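Local atomic coordinates of surface-associated protein CshB (Streptococcus gordonii, PDB entry 6YZG), a protein that acts as a cell-wall-attached streptococcal surface adhesin that probably binds host fibronectin, represented here by its non-repetitive domain 2. Residues Trp1-Ser5 and Lys109-Val113; Leu19-Phe25 and Leu37-Leu42; Arg54-Thr60 and Asp206-Leu211; Tyr179-Thr183 and Asp214-Leu220. One frame throughout, in Å; residues are numbered along the deposited sequence.

The four contacts illustrate how chemistry follows position in a fold. Contact 2 is strand pairing within the hairpin 24-30/33-41, made of main-chain hydrogen bonds. Contact 1 packs the chain's start beside that hairpin and touches it, L2 and F4 meeting F25; it combines one apolar pair, F4 with L112, with weak main-chain links and a bridging water. Contacts 3 and 4 lie in loop-rich parts and also touch, through L211 against I182 and T183. Contact 3 is mainly polar, with charged side chains on carbonyls, whereas contact 4 sets a valine against a loop held by the side chain of D214. All four are partly buried, mixing enclosed and outer residues, and each also reaches the second subunit.

Contact 1. Residues Trp1-Ser5 and Lys109-Val113; sequences WLDFS and KTQLV
An Asx turn near the chain's start packs against the loop preceding strand 119-131, with the segment directions 93° apart. Residues 2-3 are extended, then F4 (-73/-8) and S5 (-82/-14) bend back. D3, chi1 t, accepts at OD1 from S5 N (2.9 Å) and from S5 OG (2.6 Å). K109 (-63/-35) has its CA 5.0 Å from S5 CA, and its O receives a weak hydrogen bond from S5 N (3.4 Å). T110 (-93/22), whose CA is 4.7 Å from D3 CA, sends a CA-H...O contact to L2 O (CA to O 3.3 Å) and sets CG2 3.9 Å from W1 CB. A water lies 2.7 Å from T110 O and 3.0 Å from L2 O. The chain then extends: Q111 points away and packs on A257 of the second subunit, and L112 (chi1 t, chi2 p) lies beside F4 (chi1 m). L112 CD1 covers one face of the F4 ring, and L112 CB is 4.1 Å from F4 CD2.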
# COMPACT_ATOMS: atom_id res chain seq x y z
N TRP A 1 -0.39 23.47 -6.38
CA TRP A 1 -1.51 22.69 -5.72
C TRP A 1 -2.33 23.63 -4.83
O TRP A 1 -1.75 24.39 -3.99
CB TRP A 1 -1.06 21.51 -4.85
CG TRP A 1 -0.43 20.38 -5.59
CD1 TRP A 1 0.91 20.07 -5.54
CD2 TRP A 1 -1.03 19.51 -6.56
NE1 TRP A 1 1.14 19.02 -6.38
CE2 TRP A 1 -0.00 18.67 -7.05
CE3 TRP A 1 -2.32 19.35 -7.09
CZ2 TRP A 1 -0.26 17.63 -7.95
CZ3 TRP A 1 -2.56 18.36 -8.02
CH2 TRP A 1 -1.53 17.53 -8.48
N LEU A 2 -3.63 23.59 -4.93
CA LEU A 2 -4.50 24.44 -4.07
C LEU A 2 -4.43 23.99 -2.63
O LEU A 2 -4.50 22.80 -2.31
CB LEU A 2 -5.93 24.39 -4.57
CG LEU A 2 -6.17 24.96 -5.97
CD1 LEU A 2 -7.60 24.81 -6.36
CD2 LEU A 2 -5.70 26.41 -6.10
N ASP A 3 -4.37 25.00 -1.74
CA ASP A 3 -4.42 24.83 -0.28
C ASP A 3 -5.86 24.93 0.17
O ASP A 3 -6.41 26.01 0.41
CB ASP A 3 -3.54 25.87 0.44
CG ASP A 3 -3.56 25.70 1.94
OD1 ASP A 3 -4.23 24.85 2.44
OD2 ASP A 3 -2.85 26.54 2.63
N PHE A 4 -6.53 23.78 0.24
CA PHE A 4 -7.92 23.75 0.65
C PHE A 4 -8.10 24.00 2.12
O PHE A 4 -9.28 24.18 2.57
CB PHE A 4 -8.51 22.41 0.23
CG PHE A 4 -8.61 22.20 -1.26
CD1 PHE A 4 -9.35 23.11 -2.04
CD2 PHE A 4 -7.99 21.13 -1.90
CE1 PHE A 4 -9.48 22.91 -3.42
CE2 PHE A 4 -8.09 21.00 -3.28
CZ PHE A 4 -8.86 21.85 -4.02
N SER A 5 -7.03 24.07 2.90
CA SER A 5 -7.13 24.29 4.37
C SER A 5 -7.31 25.78 4.66
O SER A 5 -7.56 26.09 5.86
CB SER A 5 -5.93 23.74 5.12
OG SER A 5 -4.81 24.63 5.00
N LYS A 109 -2.96 19.67 3.81
CA LYS A 109 -3.49 21.01 3.44
C LYS A 109 -3.98 20.99 1.98
O LYS A 109 -4.99 21.69 1.70
CB LYS A 109 -2.44 22.09 3.61
CG LYS A 109 -2.16 22.51 5.05
CD LYS A 109 -1.10 23.59 5.00
CE LYS A 109 -0.72 24.18 6.34
NZ LYS A 109 0.01 25.46 6.12
N THR A 110 -3.32 20.25 1.10
CA THR A 110 -3.66 20.24 -0.33
C THR A 110 -4.64 19.12 -0.65
O THR A 110 -4.83 18.84 -1.84
CB THR A 110 -2.37 20.19 -1.13
OG1 THR A 110 -1.70 19.02 -0.67
CG2 THR A 110 -1.54 21.46 -0.96
N GLN A 111 -5.38 18.61 0.31
CA GLN A 111 -6.33 17.52 0.04
C GLN A 111 -7.76 17.96 0.32
O GLN A 111 -8.04 18.52 1.42
CB GLN A 111 -5.99 16.31 0.89
CG GLN A 111 -4.77 15.60 0.43
CD GLN A 111 -4.46 14.38 1.24
OE1 GLN A 111 -5.15 14.07 2.21
NE2 GLN A 111 -3.40 13.73 0.83
N LEU A 112 -8.70 17.60 -0.53
CA LEU A 112 -10.13 17.69 -0.27
C LEU A 112 -10.64 16.29 0.06
O LEU A 112 -10.33 15.36 -0.66
CB LEU A 112 -10.82 18.26 -1.49
CG LEU A 112 -12.22 18.79 -1.27
CD1 LEU A 112 -12.16 20.11 -0.48
CD2 LEU A 112 -12.94 18.97 -2.60
N VAL A 113 -11.31 16.15 1.20
CA VAL A 113 -11.65 14.80 1.69
C VAL A 113 -13.13 14.68 2.05
O VAL A 113 -13.80 15.63 2.14
CB VAL A 113 -10.78 14.47 2.93
CG1 VAL A 113 -9.30 14.34 2.60
CG2 VAL A 113 -10.99 15.47 4.05
O HOH W 1 -4.64 20.37 -4.03

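Contact 2. Residues Leu19-Phe25 and Leu37-Leu42; sequences LKVGTTF and LTVKEL
Antiparallel pairing in the hairpin of strands 24-30 and 33-41 is preceded, before the first strand, by a type II turn, K20 to T23, which carries the hydrogen bonding beyond the regular strand. T24 and T38 form a non-hydrogen-bonded pair (CA-CA 4.5 Å), F25 and L37 a hydrogen-bonded one (5.1 Å). Main-chain bonds run F25 N to L37 O (2.8 Å), L37 N to F25 O (2.8 Å), V39 N to T23 O (2.9 Å) and G22 N to V39 O (2.9 Å). Two CA-H...O contacts join them: T24 CA to L37 O (3.1 Å) and T38 CA to T23 O (3.4 Å). The turn, with V21 at -60/123 and G22 at 99/-8, closes through T23 N to K20 O (3.0 Å); T23 OG1 accepts from K20 N (2.9 Å) and bonds N12 O. K40 and E41 form a classic beta bulge opposite K124, and K40 makes a salt bridge to E245 of the second subunit. The apolar contacts set F25 CB 4.2 Å from L37 CB, on their shared face, and V21 CG2 4.5 Å from L42 CD1. V39, chi1 t, points toward the turn segment and brings CG2 to 3.7 Å from L19 CD2.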
# COMPACT_ATOMS: atom_id res chain seq x y z
N LEU A 19 -18.92 21.32 2.02
CA LEU A 19 -19.36 21.81 0.71
C LEU A 19 -20.84 21.53 0.56
O LEU A 19 -21.35 20.45 0.86
CB LEU A 19 -18.56 21.14 -0.42
CG LEU A 19 -17.22 21.82 -0.73
CD1 LEU A 19 -16.34 22.05 0.46
CD2 LEU A 19 -16.48 20.98 -1.77
N LYS A 20 -21.48 22.45 -0.13
CA LYS A 20 -22.85 22.28 -0.66
C LYS A 20 -22.85 22.82 -2.11
O LYS A 20 -21.88 23.44 -2.51
CB LYS A 20 -23.92 23.00 0.16
CG LYS A 20 -23.76 24.50 0.34
CD LYS A 20 -24.68 24.96 1.44
CE LYS A 20 -25.00 26.41 1.34
NZ LYS A 20 -26.36 26.60 1.91
N VAL A 21 -23.92 22.56 -2.85
CA VAL A 21 -24.05 23.15 -4.18
C VAL A 21 -24.05 24.67 -4.04
O VAL A 21 -24.80 25.19 -3.21
CB VAL A 21 -25.25 22.57 -4.94
CG1 VAL A 21 -25.49 23.30 -6.24
CG2 VAL A 21 -25.04 21.08 -5.17
N GLY A 22 -23.13 25.33 -4.72
CA GLY A 22 -22.97 26.79 -4.65
C GLY A 22 -21.86 27.21 -3.73
O GLY A 22 -21.56 28.42 -3.65
N THR A 23 -21.24 26.31 -2.97
CA THR A 23 -20.01 26.65 -2.25
C THR A 23 -18.94 27.09 -3.24
O THR A 23 -18.82 26.52 -4.35
CB THR A 23 -19.46 25.46 -1.46
OG1 THR A 23 -20.40 25.12 -0.43
CG2 THR A 23 -18.07 25.70 -0.88
N THR A 24 -18.16 28.11 -2.89
CA THR A 24 -17.03 28.54 -3.72
C THR A 24 -15.71 28.44 -2.97
O THR A 24 -15.62 28.62 -1.73
CB THR A 24 -17.21 29.97 -4.26
OG1 THR A 24 -17.20 30.90 -3.15
CG2 THR A 24 -18.41 30.05 -5.15
N PHE A 25 -14.66 28.21 -3.77
CA PHE A 25 -13.25 28.27 -3.32
C PHE A 25 -12.60 29.27 -4.25
O PHE A 25 -12.65 29.06 -5.49
CB PHE A 25 -12.54 26.91 -3.37
CG PHE A 25 -11.08 26.96 -3.05
CD1 PHE A 25 -10.15 27.22 -4.05
CD2 PHE A 25 -10.66 26.82 -1.73
CE1 PHE A 25 -8.81 27.32 -3.73
CE2 PHE A 25 -9.29 26.88 -1.44
CZ PHE A 25 -8.40 27.15 -2.45
N LEU A 37 -13.47 28.08 -7.96
CA LEU A 37 -14.15 26.79 -8.07
C LEU A 37 -15.54 26.98 -7.46
O LEU A 37 -15.67 27.55 -6.35
CB LEU A 37 -13.48 25.68 -7.28
CG LEU A 37 -11.99 25.45 -7.49
CD1 LEU A 37 -11.53 24.22 -6.73
CD2 LEU A 37 -11.51 25.51 -8.90
N THR A 38 -16.56 26.50 -8.14
CA THR A 38 -17.93 26.51 -7.61
C THR A 38 -18.46 25.09 -7.61
O THR A 38 -18.34 24.42 -8.64
CB THR A 38 -18.87 27.37 -8.45
OG1 THR A 38 -18.34 28.71 -8.57
CG2 THR A 38 -20.25 27.46 -7.84
N VAL A 39 -18.99 24.63 -6.49
CA VAL A 39 -19.58 23.28 -6.45
C VAL A 39 -20.85 23.23 -7.28
O VAL A 39 -21.81 24.00 -6.98
CB VAL A 39 -19.83 22.83 -5.03
CG1 VAL A 39 -20.47 21.48 -5.06
CG2 VAL A 39 -18.58 22.86 -4.18
N LYS A 40 -20.86 22.44 -8.35
CA LYS A 40 -22.04 22.31 -9.25
C LYS A 40 -22.90 21.13 -8.77
O LYS A 40 -24.13 21.20 -8.88
CB LYS A 40 -21.53 22.06 -10.67
CG LYS A 40 -22.62 21.90 -11.72
CD LYS A 40 -22.05 21.74 -13.10
CE LYS A 40 -23.13 21.75 -14.16
NZ LYS A 40 -22.65 22.48 -15.35
N GLU A 41 -22.25 20.02 -8.37
CA GLU A 41 -22.94 18.76 -8.04
C GLU A 41 -22.17 18.04 -6.94
O GLU A 41 -20.92 18.13 -6.91
CB GLU A 41 -23.01 17.82 -9.26
CG GLU A 41 -23.79 18.34 -10.42
CD GLU A 41 -23.93 17.26 -11.47
OE1 GLU A 41 -25.08 16.81 -11.70
OE2 GLU A 41 -22.86 16.76 -11.91
N LEU A 42 -22.87 17.39 -6.03
CA LEU A 42 -22.31 16.50 -5.02
C LEU A 42 -23.04 15.15 -5.16
O LEU A 42 -24.04 14.86 -4.41
CB LEU A 42 -22.47 17.10 -3.61
CG LEU A 42 -21.58 18.30 -3.36
CD1 LEU A 42 -22.15 19.21 -2.28
CD2 LEU A 42 -20.18 17.85 -2.99

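Contact 3. Residues Arg54-Thr60 and Asp206-Leu211; sequences RVAGTAT and DWYKYL
The end of helix 49-55 meets the loop between helix 198-201 and strand 224-229, with R54 CA 6.2 Å from K209 CA and T60 CA 6.3 Å from D206 CA. R54 reaches across with an extended side chain (chi1 m, chi2 and chi3 t): its NH1 donates to K209 O (2.8 Å) and to a water that donates to Y210 O, while NE forms a salt bridge with D285 of the second subunit. K209 NZ, its chain bent at chi2 (m), donates in return to R54 O (3.0 Å). V55 CG1 packs 4.0 Å from K209 CG. In the type II turn from V55 to T58, V55 O accepts from T58 OG1 (2.7 Å), and T58 OG1 accepts from T60 N (3.2 Å), an ST turn. T60 OG1 donates to D206 OD2 (2.7 Å), just before the 3-10 segment 207-209. One water joins T58 OG1, D206 OD2 and K209 NZ. Each basic side chain thus takes a carbonyl of the other's backbone, placing a positive charge at the helix's C-terminal end.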
# COMPACT_ATOMS: atom_id res chain seq x y z
N ARG A 54 -22.13 3.01 -19.56
CA ARG A 54 -21.37 1.80 -19.33
C ARG A 54 -22.30 0.63 -18.95
O ARG A 54 -21.95 -0.49 -19.29
CB ARG A 54 -20.30 1.98 -18.25
CG ARG A 54 -19.24 3.00 -18.66
CD ARG A 54 -18.25 3.10 -17.54
NE ARG A 54 -17.11 4.00 -17.85
CZ ARG A 54 -16.11 4.21 -17.02
NH1 ARG A 54 -16.10 3.69 -15.81
NH2 ARG A 54 -15.14 5.08 -17.32
N VAL A 55 -23.40 0.88 -18.24
CA VAL A 55 -24.25 -0.27 -17.80
C VAL A 55 -25.40 -0.49 -18.81
O VAL A 55 -26.10 -1.51 -18.63
CB VAL A 55 -24.81 -0.11 -16.37
CG1 VAL A 55 -23.72 -0.13 -15.33
CG2 VAL A 55 -25.67 1.12 -16.21
N ALA A 56 -25.61 0.38 -19.77
CA ALA A 56 -26.77 0.25 -20.70
C ALA A 56 -26.73 -1.14 -21.33
O ALA A 56 -25.67 -1.57 -21.85
CB ALA A 56 -26.67 1.30 -21.76
N GLY A 57 -27.90 -1.80 -21.32
CA GLY A 57 -28.04 -3.06 -22.08
C GLY A 57 -27.42 -4.24 -21.37
O GLY A 57 -27.32 -5.32 -21.99
N THR A 58 -27.04 -4.09 -20.10
CA THR A 58 -26.51 -5.19 -19.27
C THR A 58 -27.47 -5.48 -18.13
O THR A 58 -28.46 -4.72 -17.87
CB THR A 58 -25.13 -4.86 -18.67
OG1 THR A 58 -25.34 -3.93 -17.58
CG2 THR A 58 -24.14 -4.29 -19.66
N ALA A 59 -27.17 -6.55 -17.41
CA ALA A 59 -27.95 -7.07 -16.27
C ALA A 59 -28.02 -6.01 -15.15
O ALA A 59 -28.92 -6.05 -14.32
CB ALA A 59 -27.31 -8.36 -15.79
N THR A 60 -27.05 -5.06 -15.12
CA THR A 60 -26.91 -4.10 -14.02
C THR A 60 -27.34 -2.71 -14.53
O THR A 60 -27.11 -1.69 -13.85
CB THR A 60 -25.48 -4.08 -13.46
OG1 THR A 60 -24.60 -3.77 -14.55
CG2 THR A 60 -25.13 -5.37 -12.74
N ASP A 206 -22.75 -1.48 -9.82
CA ASP A 206 -21.91 -2.38 -10.62
C ASP A 206 -20.46 -1.86 -10.60
O ASP A 206 -20.10 -0.99 -11.42
CB ASP A 206 -22.42 -2.57 -12.03
CG ASP A 206 -21.55 -3.56 -12.80
OD1 ASP A 206 -20.53 -4.03 -12.28
OD2 ASP A 206 -21.95 -3.91 -13.94
N TRP A 207 -19.67 -2.27 -9.62
CA TRP A 207 -18.32 -1.70 -9.41
C TRP A 207 -17.46 -2.04 -10.60
O TRP A 207 -16.47 -1.34 -10.83
CB TRP A 207 -17.73 -2.26 -8.11
CG TRP A 207 -18.60 -1.89 -6.96
CD1 TRP A 207 -19.48 -2.71 -6.30
CD2 TRP A 207 -18.85 -0.57 -6.44
NE1 TRP A 207 -20.16 -2.00 -5.39
CE2 TRP A 207 -19.80 -0.67 -5.39
CE3 TRP A 207 -18.32 0.71 -6.70
CZ2 TRP A 207 -20.26 0.39 -4.63
CZ3 TRP A 207 -18.76 1.76 -5.95
CH2 TRP A 207 -19.74 1.64 -4.95
N TYR A 208 -17.72 -3.12 -11.34
CA TYR A 208 -16.88 -3.44 -12.52
C TYR A 208 -16.99 -2.31 -13.54
O TYR A 208 -16.03 -2.14 -14.36
CB TYR A 208 -17.28 -4.77 -13.15
CG TYR A 208 -17.11 -5.90 -12.19
CD1 TYR A 208 -15.87 -6.23 -11.68
CD2 TYR A 208 -18.22 -6.65 -11.82
CE1 TYR A 208 -15.72 -7.31 -10.80
CE2 TYR A 208 -18.09 -7.66 -10.89
CZ TYR A 208 -16.85 -8.00 -10.38
OH TYR A 208 -16.77 -9.04 -9.48
N LYS A 209 -18.08 -1.57 -13.54
CA LYS A 209 -18.26 -0.44 -14.49
C LYS A 209 -17.76 0.87 -13.85
O LYS A 209 -17.89 1.91 -14.50
CB LYS A 209 -19.67 -0.35 -15.06
CG LYS A 209 -20.05 -1.60 -15.87
CD LYS A 209 -19.01 -1.92 -16.93
CE LYS A 209 -19.28 -3.20 -17.73
NZ LYS A 209 -20.50 -3.06 -18.55
N TYR A 210 -17.15 0.87 -12.68
CA TYR A 210 -16.27 1.99 -12.22
C TYR A 210 -14.91 1.85 -12.89
O TYR A 210 -14.19 2.84 -12.95
CB TYR A 210 -16.15 2.02 -10.70
CG TYR A 210 -17.23 2.78 -9.98
CD1 TYR A 210 -18.58 2.60 -10.25
CD2 TYR A 210 -16.91 3.69 -9.00
CE1 TYR A 210 -19.54 3.31 -9.57
CE2 TYR A 210 -17.86 4.39 -8.28
CZ TYR A 210 -19.19 4.22 -8.58
OH TYR A 210 -20.19 4.85 -7.87
N LEU A 211 -14.47 0.65 -13.26
CA LEU A 211 -13.14 0.44 -13.82
C LEU A 211 -13.03 1.10 -15.17
O LEU A 211 -14.02 1.23 -15.91
CB LEU A 211 -12.89 -1.07 -13.87
CG LEU A 211 -12.94 -1.80 -12.53
CD1 LEU A 211 -12.55 -3.26 -12.72
CD2 LEU A 211 -12.14 -1.08 -11.49
O HOH W 2 -13.46 4.69 -14.90
O HOH W 3 -22.62 -3.61 -16.65

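Contact 4. Residues Tyr179-Thr183 and Asp214-Leu220; sequences YNVIT and DTVTGGL. Unlike the reference sequence in segment 179-183: N180 (reference Thr).
V181, chi1 t, overlaps the backbone of the loop 214-220: its CG1 lies 3.5 Å from D214 O, its CB 3.5 Å from T215 O, and its CG2 3.4 Å from G218 N. V181 CA and G218 CA are 5.3 Å apart, and G218 takes positive phi (72/19); a CB there would crowd V181 CG2. Y179 (chi1 42°) leaves the backbone sideways, and its OH donates to T217 O (2.7 Å) and lies 3.4 Å from L220 CD1. The same ring meets F225 of strand 224-229 edge-to-face, in the middle strand of a three-stranded antiparallel sheet in which 180-181 is an outer strand. D214 (chi1 t) opens the loop with an Asx turn and an Asx motif: OD1 accepts from V216 N (3.1 Å) and T217 N (3.0 Å), and OD2 from T217 OG1 (2.5 Å) and G219 N (3.2 Å), while D214 O takes G218 N (2.9 Å). T217 OG1 then accepts from L220 N (3.1 Å), an ST motif. T183, the N-cap of helix 184-193, puts CG2 4.2 Å from T215 CB; T215 OG1 bonds N289 O of the second subunit. Two waters bridge the backbones, one donating to Y179 O (2.9 Å) and V216 O (3.3 Å), the other to V181 O (2.8 Å) and, weakly, T215 O (3.4 Å).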
# COMPACT_ATOMS: atom_id res chain seq x y z
N TYR A 179 2.07 3.75 -14.21
CA TYR A 179 1.20 3.47 -13.00
C TYR A 179 0.44 2.19 -13.39
O TYR A 179 0.53 1.81 -14.56
CB TYR A 179 0.18 4.57 -12.61
CG TYR A 179 -0.51 5.16 -13.81
CD1 TYR A 179 0.06 6.22 -14.47
CD2 TYR A 179 -1.61 4.55 -14.40
CE1 TYR A 179 -0.38 6.64 -15.71
CE2 TYR A 179 -2.08 4.98 -15.62
CZ TYR A 179 -1.50 6.06 -16.27
OH TYR A 179 -1.90 6.44 -17.49
N ASN A 180 -0.43 1.69 -12.51
CA ASN A 180 -1.20 0.47 -12.84
C ASN A 180 -2.72 0.72 -12.95
O ASN A 180 -3.30 1.15 -12.02
CB ASN A 180 -0.86 -0.58 -11.78
CG ASN A 180 -1.72 -1.79 -11.97
OD1 ASN A 180 -1.69 -2.40 -13.01
ND2 ASN A 180 -2.53 -2.08 -10.98
N VAL A 181 -3.33 0.42 -14.09
CA VAL A 181 -4.78 0.54 -14.29
C VAL A 181 -5.48 -0.64 -13.60
O VAL A 181 -5.05 -1.78 -13.82
CB VAL A 181 -5.12 0.60 -15.78
CG1 VAL A 181 -6.62 0.81 -15.98
CG2 VAL A 181 -4.27 1.66 -16.46
N ILE A 182 -6.49 -0.41 -12.78
CA ILE A 182 -7.17 -1.53 -12.09
C ILE A 182 -8.04 -2.23 -13.11
O ILE A 182 -8.89 -1.60 -13.76
CB ILE A 182 -8.01 -1.04 -10.89
CG1 ILE A 182 -7.14 -0.31 -9.89
CG2 ILE A 182 -8.75 -2.19 -10.26
CD1 ILE A 182 -7.86 0.37 -8.72
N THR A 183 -7.87 -3.55 -13.18
CA THR A 183 -8.69 -4.38 -14.05
C THR A 183 -9.65 -5.25 -13.26
O THR A 183 -9.50 -5.40 -12.03
CB THR A 183 -7.78 -5.27 -14.90
OG1 THR A 183 -7.13 -6.17 -14.01
CG2 THR A 183 -6.76 -4.49 -15.69
N ASP A 214 -10.28 1.42 -20.60
CA ASP A 214 -8.92 1.46 -21.18
C ASP A 214 -7.98 0.82 -20.18
O ASP A 214 -7.44 1.48 -19.30
CB ASP A 214 -8.55 2.89 -21.53
CG ASP A 214 -7.15 3.04 -22.02
OD1 ASP A 214 -6.42 2.02 -22.18
OD2 ASP A 214 -6.73 4.21 -22.08
N THR A 215 -7.77 -0.50 -20.33
CA THR A 215 -6.89 -1.24 -19.39
C THR A 215 -5.41 -0.95 -19.60
O THR A 215 -4.58 -1.29 -18.71
CB THR A 215 -7.11 -2.76 -19.47
OG1 THR A 215 -6.56 -3.26 -20.69
CG2 THR A 215 -8.56 -3.08 -19.35
N VAL A 216 -5.03 -0.23 -20.66
CA VAL A 216 -3.62 0.04 -20.97
C VAL A 216 -3.15 1.32 -20.32
O VAL A 216 -2.13 1.36 -19.68
CB VAL A 216 -3.37 0.05 -22.48
CG1 VAL A 216 -1.94 0.45 -22.83
CG2 VAL A 216 -3.78 -1.27 -23.06
N THR A 217 -3.92 2.42 -20.54
CA THR A 217 -3.51 3.73 -20.02
C THR A 217 -4.49 4.27 -18.97
O THR A 217 -4.16 5.28 -18.33
CB THR A 217 -3.30 4.80 -21.10
OG1 THR A 217 -4.57 5.40 -21.47
CG2 THR A 217 -2.52 4.26 -22.27
N GLY A 218 -5.67 3.67 -18.81
CA GLY A 218 -6.60 4.15 -17.78
C GLY A 218 -7.24 5.47 -18.14
O GLY A 218 -7.78 6.16 -17.23
N GLY A 219 -7.24 5.86 -19.41
CA GLY A 219 -8.02 6.98 -19.89
C GLY A 219 -7.22 8.16 -20.39
O GLY A 219 -7.82 9.22 -20.67
N LEU A 220 -5.92 8.05 -20.61
CA LEU A 220 -5.18 9.16 -21.22
C LEU A 220 -5.79 9.45 -22.59
O LEU A 220 -6.14 8.51 -23.34
CB LEU A 220 -3.69 8.84 -21.39
CG LEU A 220 -2.97 8.59 -20.10
CD1 LEU A 220 -1.49 8.26 -20.37
CD2 LEU A 220 -3.05 9.75 -19.11
O HOH W 4 -0.13 2.52 -17.32
O HOH W 5 -3.64 -2.98 -15.96